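Local coordinates for hemoglobin-like protein (Methylacidiphilum infernorum, PDB 4NK2) that probably binds and carries oxygen at its heme iron, as a truncated hemoglobin of group II from an acid-loving thermophilic bacterium, at residues E60-R64 with C105-Y110; M120-H124 with F165-N171. Residues are numbered along the deposited sequence.

Contact 1 (E60-R64 with C105-Y110); sequences EELLR and CGGPPY
Residues 60-64 form one helical turn, closed by Arg64 N to Glu60 O at 3.0 Å, which begins at a kink in helix 53-75 where the N atoms of Glu60 and Glu61 lack the usual bond to the preceding turn. Residues 105-110 form the non-helical chain leaving helix 87-104. Gly106 (phi 109°, psi 7°) ends that helix in a Schellman motif; a side chain there would jam against the preceding carbonyl, so glycine fits. Gly107 is nearly extended, and a CB would clash with the Pro108 ring. Pro108 follows in a polyproline-like conformation, and Pro109 centres an inverse gamma turn with a weak Tyr110 N to Pro108 O bond of 2.8 Å. In register, Glu60 CA faces Gly107 CA at 7.1 Å and Leu63 CA faces Cys105 CA at 8.7 Å.

Both oxygens of the Glu60 carboxylate are engaged. Tyr110 OH donates to Glu60 OE1 at 2.7 Å, while Glu60 OE2 takes Arg64 NE at 2.8 Å and Arg64 NH2 at 3.1 Å, a salt bridge across one turn. The t,t rotamer extends Glu60 to the Tyr110 hydroxyl. Arg64 NH2 also pairs with Asp99.

The guanidinium turns an edge to the Tyr110 ring face, Arg64 NH2 lying 3.3 Å from Tyr110 CD2; in this cation-pi contact Arg64 CZ is 4.8 Å from the Tyr110 centroid, 20° off the normal.

Branched Leu63 (m,t) and compact Cys105, both buried, make an apolar contact, Leu63 CD1 to Cys105 CB at 3.9 Å; Leu63 also touches Phe150, and Cys105 Pro50 and Val54.

The glycine pair is consistent with the Gly-Gly motif of the EF junction in truncated globins, here held against the probable A/B junction.

Contact 2 (M120-H124 with F165-N171); sequences MRARH and FSIRMIN. With HEM (protoporphyrin IX containing Fe), chain C.
Arg121 NH1 donates to two carbonyls of residues 165-171, Arg168 O at 2.9 Å and Ile170 O at 2.8 Å. An all-t chain (chi1 to chi3) lets the guanidinium reach the 3-10 turn 166-169 and the residue after it, which present these carbonyls. Arg121 NH2 forms a salt bridge with Asp41 of the second subunit. A water joins Arg121 O, Met169 O and Asn171 ND2.

His124 NE2 binds the heme iron at 2.0 Å, and His124 ND1 donates to Met120 O (2.9 Å), which orients the imidazole. The m,m rotamer folds Met169 against this ring, CG over one face and SD oblique, 4.2 Å from the His124 centroid; Met169 CG is 3.6 Å from heme CHC.

Packing continues at the closest register, Arg121 CA to Met169 CA at 4.9 Å: Met120 CB meets Met169 CE at 3.6 Å and Phe165 CZ at 3.7 Å, while Phe165 CD2 touches heme CBC (3.4 Å).

His124 is the proximal (F8-type) histidine of the globin fold. Arg168 NH2 donates to the backbone O of Glu37 of the second subunit, and Asn171 OD1 accepts from Ile129 N. Helix 120-124 rests against the end of helix 155-165, with helix 131-147 touching Ser166, Phe100 of helix 87-104 meeting Met120 and Phe165, and strand 35-48 flanking Arg121 and Arg168.

Overall arrangement
The two contacts follow one another along the chain, with centres 21 Å apart and nearest atoms about 10 Å apart, and they do not touch. Contact 2 supplies the axial histidine and lines the proximal side of the heme, whereas contact 1 stays peripheral, its Cys105 side chain about 9 Å from the heme. Both border Tyr111, a heme-binding residue directly after contact 1 in sequence. The side chain of Tyr111 lies about 5 Å from that of Tyr110. The side chain of Met120 is about 3 Å from that of Tyr111. Helix 87-104, whose end leads into residues 105-110, also packs on contact 2 through Phe100. Contact 1 is partly buried, contact 2 buried; both touch the second subunit.

Contact 1 (E60-R64 with C105-Y110)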
loop_
_atom_site.group_PDB
_atom_site.type_symbol
_atom_site.label_atom_id
_atom_site.label_comp_id
_atom_site.label_asym_id
_atom_site.label_seq_id
_atom_site.Cartn_x
_atom_site.Cartn_y
_atom_site.Cartn_z
ATOM N N GLU A 60 -5.378 31.958 -13.946
ATOM C CA GLU A 60 -6.392 30.966 -13.638
ATOM C C GLU A 60 -6.864 30.184 -14.858
ATOM O O GLU A 60 -6.940 28.982 -14.815
ATOM C CB GLU A 60 -7.582 31.602 -12.925
ATOM C CG GLU A 60 -8.712 30.646 -12.705
ATOM C CD GLU A 60 -9.765 31.160 -11.755
ATOM O OE1 GLU A 60 -9.537 32.162 -11.075
ATOM O OE2 GLU A 60 -10.832 30.555 -11.694
ATOM N N GLU A 61 -7.197 30.865 -15.941
ATOM C CA GLU A 61 -7.640 30.221 -17.172
ATOM C C GLU A 61 -6.732 29.079 -17.625
ATOM O O GLU A 61 -7.181 27.987 -17.884
ATOM C CB GLU A 61 -7.721 31.269 -18.277
ATOM C CG GLU A 61 -8.655 30.956 -19.416
ATOM C CD GLU A 61 -8.680 32.053 -20.478
ATOM O OE1 GLU A 61 -9.560 32.929 -20.432
ATOM O OE2 GLU A 61 -7.816 32.034 -21.364
ATOM N N LEU A 62 -5.445 29.357 -17.727
ATOM C CA LEU A 62 -4.476 28.368 -18.202
ATOM C C LEU A 62 -4.390 27.190 -17.243
ATOM O O LEU A 62 -4.279 26.039 -17.669
ATOM C CB LEU A 62 -3.089 29.005 -18.313
ATOM C CG LEU A 62 -2.142 28.483 -19.395
ATOM C CD1 LEU A 62 -0.694 28.781 -19.070
ATOM C CD2 LEU A 62 -2.325 27.025 -19.610
ATOM N N LEU A 63 -4.407 27.466 -15.945
ATOM C CA LEU A 63 -4.361 26.369 -14.977
ATOM C C LEU A 63 -5.591 25.483 -15.107
ATOM O O LEU A 63 -5.504 24.256 -14.966
ATOM C CB LEU A 63 -4.202 26.905 -13.549
ATOM C CG LEU A 63 -2.838 27.560 -13.276
ATOM C CD1 LEU A 63 -2.828 28.289 -11.943
ATOM C CD2 LEU A 63 -1.748 26.496 -13.303
ATOM N N ARG A 64 -6.747 26.069 -15.384
ATOM C CA ARG A 64 -7.935 25.223 -15.510
ATOM C C ARG A 64 -7.863 24.408 -16.807
ATOM O O ARG A 64 -8.305 23.255 -16.863
ATOM C CB ARG A 64 -9.230 26.051 -15.428
ATOM C CG ARG A 64 -9.395 26.819 -14.109
ATOM C CD ARG A 64 -10.802 27.384 -13.931
ATOM N NE ARG A 64 -10.955 27.942 -12.589
ATOM C CZ ARG A 64 -11.324 27.232 -11.525
ATOM N NH1 ARG A 64 -11.592 25.934 -11.643
ATOM N NH2 ARG A 64 -11.417 27.813 -10.336
ATOM N N CYS A 105 -1.464 26.760 -6.497
ATOM C CA CYS A 105 -0.493 27.569 -7.234
ATOM C C CYS A 105 -0.513 29.034 -6.811
ATOM O O CYS A 105 0.253 29.847 -7.351
ATOM C CB CYS A 105 -0.726 27.454 -8.737
ATOM S SG CYS A 105 -0.211 25.853 -9.385
ATOM N N GLY A 106 -1.376 29.375 -5.854
ATOM C CA GLY A 106 -1.412 30.733 -5.319
ATOM C C GLY A 106 -2.628 31.545 -5.725
ATOM O O GLY A 106 -2.705 32.749 -5.447
ATOM N N GLY A 107 -3.589 30.906 -6.382
ATOM C CA GLY A 107 -4.803 31.604 -6.771
ATOM C C GLY A 107 -5.801 31.661 -5.625
ATOM O O GLY A 107 -5.466 31.293 -4.498
ATOM N N PRO A 108 -7.033 32.121 -5.902
ATOM C CA PRO A 108 -8.047 32.190 -4.844
ATOM C C PRO A 108 -8.319 30.801 -4.256
ATOM O O PRO A 108 -8.027 29.795 -4.901
ATOM C CB PRO A 108 -9.287 32.709 -5.584
ATOM C CG PRO A 108 -8.718 33.489 -6.763
ATOM C CD PRO A 108 -7.530 32.659 -7.184
ATOM N N PRO A 109 -8.869 30.745 -3.034
ATOM C CA PRO A 109 -8.984 29.474 -2.309
ATOM C C PRO A 109 -10.212 28.664 -2.728
ATOM O O PRO A 109 -11.005 28.227 -1.873
ATOM C CB PRO A 109 -9.095 29.929 -0.842
ATOM C CG PRO A 109 -9.798 31.251 -0.922
ATOM C CD PRO A 109 -9.332 31.892 -2.225
ATOM N N TYR A 110 -10.359 28.440 -4.031
ATOM C CA TYR A 110 -11.543 27.754 -4.550
ATOM C C TYR A 110 -11.772 26.384 -3.914
ATOM O O TYR A 110 -12.918 25.969 -3.731
ATOM C CB TYR A 110 -11.444 27.582 -6.068
ATOM C CG TYR A 110 -11.435 28.869 -6.864
ATOM C CD1 TYR A 110 -12.570 29.670 -6.941
ATOM C CD2 TYR A 110 -10.312 29.257 -7.581
ATOM C CE1 TYR A 110 -12.568 30.841 -7.688
ATOM C CE2 TYR A 110 -10.304 30.420 -8.331
ATOM C CZ TYR A 110 -11.435 31.208 -8.377
ATOM O OH TYR A 110 -11.436 32.370 -9.122
#

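Contact 2 (M120-H124 with F165-N171)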
loop_
_atom_site.group_PDB
_atom_site.type_symbol
_atom_site.label_atom_id
_atom_site.label_comp_id
_atom_site.label_asym_id
_atom_site.label_seq_id
_atom_site.Cartn_x
_atom_site.Cartn_y
_atom_site.Cartn_z
ATOM N N MET A 120 -5.103 14.969 0.840
ATOM C CA MET A 120 -5.119 14.309 -0.451
ATOM C C MET A 120 -4.865 12.815 -0.397
ATOM O O MET A 120 -5.507 12.071 -1.093
ATOM C CB MET A 120 -4.131 14.961 -1.407
ATOM C CG MET A 120 -4.669 16.113 -2.203
ATOM S SD MET A 120 -6.188 15.805 -3.067
ATOM C CE MET A 120 -7.131 17.176 -2.520
ATOM N N ARG A 121 -3.915 12.374 0.409
ATOM C CA ARG A 121 -3.641 10.936 0.447
ATOM C C ARG A 121 -4.907 10.241 0.904
ATOM O O ARG A 121 -5.333 9.256 0.298
ATOM C CB ARG A 121 -2.473 10.578 1.385
ATOM C CG ARG A 121 -2.269 9.056 1.556
ATOM C CD ARG A 121 -0.993 8.687 2.330
ATOM N NE ARG A 121 -0.980 7.251 2.645
ATOM C CZ ARG A 121 -0.611 6.305 1.782
ATOM N NH1 ARG A 121 -0.207 6.637 0.554
ATOM N NH2 ARG A 121 -0.636 5.027 2.146
ATOM N N ALA A 122 -5.543 10.785 1.938
ATOM C CA ALA A 122 -6.733 10.140 2.504
ATOM C C ALA A 122 -7.893 10.137 1.506
ATOM O O ALA A 122 -8.613 9.135 1.345
ATOM C CB ALA A 122 -7.137 10.838 3.799
ATOM N N ARG A 123 -8.099 11.269 0.843
ATOM C CA ARG A 123 -9.151 11.348 -0.170
ATOM C C ARG A 123 -8.908 10.316 -1.276
ATOM O O ARG A 123 -9.868 9.763 -1.829
ATOM C CB ARG A 123 -9.267 12.770 -0.753
ATOM C CG ARG A 123 -9.823 13.814 0.226
ATOM C CD ARG A 123 -9.936 15.209 -0.421
ATOM N NE ARG A 123 -10.290 16.265 0.540
ATOM C CZ ARG A 123 -11.532 16.698 0.762
ATOM N NH1 ARG A 123 -12.550 16.156 0.102
ATOM N NH2 ARG A 123 -11.762 17.678 1.639
ATOM N N HIS A 124 -7.654 10.016 -1.577
ATOM C CA HIS A 124 -7.345 9.076 -2.646
ATOM C C HIS A 124 -7.450 7.592 -2.259
ATOM O O HIS A 124 -7.353 6.747 -3.118
ATOM C CB HIS A 124 -5.990 9.384 -3.302
ATOM C CG HIS A 124 -6.037 10.498 -4.306
ATOM N ND1 HIS A 124 -6.003 11.822 -3.946
ATOM C CD2 HIS A 124 -6.114 10.481 -5.655
ATOM C CE1 HIS A 124 -6.061 12.571 -5.028
ATOM N NE2 HIS A 124 -6.125 11.783 -6.080
ATOM N N PHE A 165 4.607 15.019 -4.841
ATOM C CA PHE A 165 3.351 14.918 -4.100
ATOM C C PHE A 165 2.614 13.647 -4.503
ATOM O O PHE A 165 1.957 13.004 -3.677
ATOM C CB PHE A 165 2.467 16.136 -4.380
ATOM C CG PHE A 165 1.309 16.292 -3.420
ATOM C CD1 PHE A 165 1.405 15.851 -2.106
ATOM C CD2 PHE A 165 0.130 16.898 -3.830
ATOM C CE1 PHE A 165 0.340 16.012 -1.219
ATOM C CE2 PHE A 165 -0.943 17.054 -2.947
ATOM C CZ PHE A 165 -0.835 16.608 -1.647
ATOM N N SER A 166 2.721 13.282 -5.780
ATOM C CA SER A 166 2.028 12.102 -6.294
ATOM C C SER A 166 2.494 10.822 -5.602
ATOM O O SER A 166 1.753 9.835 -5.531
ATOM C CB SER A 166 2.193 11.981 -7.816
ATOM O OG SER A 166 3.562 11.918 -8.216
ATOM N N ILE A 167 3.713 10.814 -5.080
ATOM C CA ILE A 167 4.179 9.597 -4.405
ATOM C C ILE A 167 3.280 9.229 -3.212
ATOM O O ILE A 167 3.069 8.047 -2.925
ATOM C CB ILE A 167 5.629 9.733 -3.936
ATOM C CG1 ILE A 167 6.554 9.903 -5.153
ATOM C CG2 ILE A 167 6.036 8.511 -3.154
ATOM C CD1 ILE A 167 8.004 10.186 -4.776
ATOM N N ARG A 168 2.767 10.241 -2.514
ATOM C CA ARG A 168 1.942 10.018 -1.327
ATOM C C ARG A 168 0.533 9.568 -1.644
ATOM O O ARG A 168 -0.236 9.248 -0.734
ATOM C CB ARG A 168 1.867 11.297 -0.503
ATOM C CG ARG A 168 3.201 11.970 -0.372
ATOM C CD ARG A 168 3.192 13.025 0.707
ATOM N NE ARG A 168 4.561 13.445 0.985
ATOM C CZ ARG A 168 4.962 13.981 2.130
ATOM N NH1 ARG A 168 4.092 14.165 3.114
ATOM N NH2 ARG A 168 6.232 14.319 2.284
ATOM N N MET A 169 0.167 9.549 -2.922
ATOM C CA MET A 169 -1.161 9.028 -3.273
ATOM C C MET A 169 -1.136 7.508 -3.446
ATOM O O MET A 169 -2.189 6.859 -3.459
ATOM C CB MET A 169 -1.663 9.683 -4.551
ATOM C CG MET A 169 -1.607 11.216 -4.509
ATOM S SD MET A 169 -2.438 11.840 -3.031
ATOM C CE MET A 169 -1.329 13.220 -2.790
ATOM N N ILE A 170 0.061 6.938 -3.596
ATOM C CA ILE A 170 0.174 5.507 -3.897
ATOM C C ILE A 170 -0.320 4.707 -2.693
ATOM O O ILE A 170 0.200 4.860 -1.578
ATOM C CB ILE A 170 1.626 5.073 -4.201
ATOM C CG1 ILE A 170 2.125 5.721 -5.503
ATOM C CG2 ILE A 170 1.702 3.546 -4.301
ATOM C CD1 ILE A 170 3.598 5.443 -5.793
ATOM N N ASN A 171 -1.317 3.863 -2.914
ATOM C CA ASN A 171 -1.890 3.089 -1.811
ATOM C C ASN A 171 -1.931 1.583 -2.070
ATOM O O ASN A 171 -2.362 0.797 -1.205
ATOM C CB ASN A 171 -3.280 3.620 -1.453
ATOM C CG ASN A 171 -4.230 3.600 -2.627
ATOM O OD1 ASN A 171 -4.231 2.648 -3.419
ATOM N ND2 ASN A 171 -5.050 4.649 -2.755
HETATM C CHA HEM C . -9.517 12.863 -7.193
HETATM C CHB HEM C . -6.773 9.646 -9.540
HETATM C CHC HEM C . -2.776 11.893 -7.877
HETATM C CHD HEM C . -5.626 15.796 -7.232
HETATM C C1A HEM C . -9.153 11.741 -7.894
HETATM C C2A HEM C . -10.022 10.647 -8.319
HETATM C C3A HEM C . -9.238 9.763 -8.972
HETATM C C4A HEM C . -7.870 10.263 -8.973
HETATM C CMA HEM C . -9.659 8.435 -9.641
HETATM C CAA HEM C . -11.552 10.543 -8.049
HETATM C CBA HEM C . -11.736 9.677 -6.785
HETATM C CGA HEM C . -13.170 9.475 -6.306
HETATM O O1A HEM C . -13.539 8.314 -5.967
HETATM O O2A HEM C . -13.969 10.449 -6.234
HETATM C C1B HEM C . -5.444 9.889 -9.232
HETATM C C2B HEM C . -4.305 9.028 -9.512
HETATM C C3B HEM C . -3.201 9.645 -9.053
HETATM C C4B HEM C . -3.585 10.925 -8.466
HETATM C CMB HEM C . -4.335 7.661 -10.225
HETATM C CAB HEM C . -1.776 9.067 -9.150
HETATM C CBB HEM C . -0.797 9.596 -8.407
HETATM C C1C HEM C . -3.179 13.186 -7.596
HETATM C C2C HEM C . -2.345 14.320 -7.224
HETATM C C3C HEM C . -3.145 15.389 -7.039
HETATM C C4C HEM C . -4.512 14.982 -7.300
HETATM C CMC HEM C . -0.810 14.282 -7.046
HETATM C CAC HEM C . -2.740 16.831 -6.651
HETATM C CBC HEM C . -1.487 17.276 -6.815
HETATM C C1D HEM C . -6.921 15.379 -7.029
HETATM C C2D HEM C . -8.007 16.166 -6.465
HETATM C C3D HEM C . -9.215 15.242 -6.472
HETATM C C4D HEM C . -8.747 13.989 -7.021
HETATM C CMD HEM C . -7.988 17.636 -5.976
HETATM C CAD HEM C . -10.632 15.575 -5.956
HETATM C CBD HEM C . -10.613 15.363 -4.439
HETATM C CGD HEM C . -11.996 15.683 -3.919
HETATM O O1D HEM C . -12.925 14.878 -4.170
HETATM O O2D HEM C . -12.168 16.748 -3.268
HETATM N NA HEM C . -7.863 11.473 -8.311
HETATM N NB HEM C . -4.954 11.024 -8.602
HETATM N NC HEM C . -4.488 13.646 -7.634
HETATM N ND HEM C . -7.399 14.115 -7.338
HETATM FE FE HEM C . -6.151 12.536 -7.885
HETATM O O HOH W 1 -4.303 7.093 -1.263
HETATM O O HOH W 2 0.834 2.845 0.470
#